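Local coordinates for transcriptional regulator (AraC-type DNA-binding domain-containing proteins) (Chromobacterium violaceum, PDB 3OIO), which probably binds specific DNA sequences as a transcription factor, the chain here being the helix-turn-helix DNA-binding part of a longer AraC-type regulator, at residues Leu48-Val51 / Pro52-Tyr56. Residues are numbered along the deposited sequence; the frame is centred on the assembly and turned at random. Where two conformers were deposited one is given.
Sequences LGTV and PSKYY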
# COMPACT_ATOMS: atom_id res chain seq x y z
N LEU A 48 -5.72 4.29 12.69
CA LEU A 48 -4.60 4.59 11.82
C LEU A 48 -4.60 6.03 11.29
O LEU A 48 -3.60 6.49 10.77
CB LEU A 48 -4.52 3.60 10.66
CG LEU A 48 -4.25 2.17 11.12
CD1 LEU A 48 -4.30 1.22 9.93
CD2 LEU A 48 -2.91 2.06 11.89
N GLY A 49 -5.73 6.72 11.42
CA GLY A 49 -5.83 8.14 10.99
C GLY A 49 -6.07 8.42 9.52
O GLY A 49 -5.77 9.51 9.05
N THR A 50 -6.58 7.44 8.77
CA THR A 50 -6.77 7.61 7.33
C THR A 50 -7.99 6.82 6.87
O THR A 50 -8.77 6.37 7.70
CB THR A 50 -5.48 7.22 6.57
OG1 THR A 50 -5.58 7.62 5.19
CG2 THR A 50 -5.22 5.74 6.68
N VAL A 51 -8.22 6.74 5.57
CA VAL A 51 -9.30 5.94 5.05
C VAL A 51 -8.73 4.66 4.46
O VAL A 51 -7.55 4.61 4.10
CB VAL A 51 -10.18 6.72 4.04
CG1 VAL A 51 -10.79 7.96 4.74
CG2 VAL A 51 -9.41 7.12 2.78
N PRO A 52 -9.55 3.60 4.37
CA PRO A 52 -8.97 2.33 3.92
C PRO A 52 -8.27 2.38 2.55
O PRO A 52 -7.18 1.81 2.41
CB PRO A 52 -10.20 1.38 3.90
CG PRO A 52 -11.14 1.97 4.91
CD PRO A 52 -10.96 3.47 4.79
N SER A 53 -8.83 3.08 1.58
CA SER A 53 -8.25 3.13 0.24
C SER A 53 -6.88 3.81 0.26
O SER A 53 -5.96 3.44 -0.48
CB SER A 53 -9.19 3.85 -0.73
OG SER A 53 -9.41 5.17 -0.28
N LYS A 54 -6.73 4.81 1.12
CA LYS A 54 -5.44 5.51 1.22
C LYS A 54 -4.39 4.69 1.94
O LYS A 54 -3.22 4.67 1.52
CB LYS A 54 -5.62 6.90 1.81
CG LYS A 54 -6.36 7.80 0.81
CD LYS A 54 -6.62 9.19 1.36
CE LYS A 54 -7.43 10.02 0.33
NZ LYS A 54 -7.65 11.46 0.74
N TYR A 55 -4.81 3.95 2.97
CA TYR A 55 -3.86 3.04 3.61
C TYR A 55 -3.44 1.95 2.60
O TYR A 55 -2.28 1.55 2.54
CB TYR A 55 -4.47 2.41 4.90
CG TYR A 55 -3.47 1.58 5.61
CD1 TYR A 55 -2.62 2.13 6.57
CD2 TYR A 55 -3.31 0.22 5.27
CE1 TYR A 55 -1.63 1.33 7.20
CE2 TYR A 55 -2.34 -0.57 5.86
CZ TYR A 55 -1.52 -0.02 6.84
OH TYR A 55 -0.55 -0.80 7.44
N TYR A 56 -4.39 1.46 1.81
CA TYR A 56 -4.07 0.43 0.81
C TYR A 56 -3.02 0.94 -0.20
O TYR A 56 -2.08 0.22 -0.59
CB TYR A 56 -5.36 0.01 0.07
CG TYR A 56 -5.47 -1.48 -0.23
CD1 TYR A 56 -4.31 -2.28 -0.43
CD2 TYR A 56 -6.73 -2.07 -0.36
CE1 TYR A 56 -4.43 -3.66 -0.70
CE2 TYR A 56 -6.87 -3.44 -0.64
CZ TYR A 56 -5.73 -4.22 -0.83
OH TYR A 56 -5.90 -5.55 -1.11
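The loop from helix 37-47 into helix 52-70, the long helix that links the two halves of an AraC-type DNA-binding domain, is tied to the first turn of that helix by Val51, its N-cap residue. The carbonyl of Val51 starts the helical pattern: Tyr55 N donates to Val51 O over 3.0 Å, nearly straight at hydrogen (166°), while the bond from Lys54 N to Val51 O is weak and bent, at 122°. One step on, Tyr56 N bonds to Pro52 O; Pro52 lacks an N-H, at no cost in a first turn, where no helix carbonyl lies four residues back. On the outer side, Val51 CG2 lies 3.7 Å from Lys54 CG, at the base of an extended lysine chain, and Thr50 OG1 sits 3.5 Å from Lys54 CB in van der Waals contact.

Tyr55 has CG anti to its own nitrogen (chi1 -175°), which carries the ring to where the Leu48 side chain ends. In one of two modelled conformers, Leu48 CD1 rests over one face, 4.2 Å from the Tyr55 ring centroid, in a CH-pi contact, and Thr50 CG2 comes in near the ring plane, touching Tyr55 CB. Leu9 and Val13 of helix 7-17 border the same patch. The near-straight Tyr55 bond is thus the main polar link between these segments, with Thr50 bonding back to Phe44 and the Leu48 and Thr50 methyls meeting Tyr55 by apolar contact.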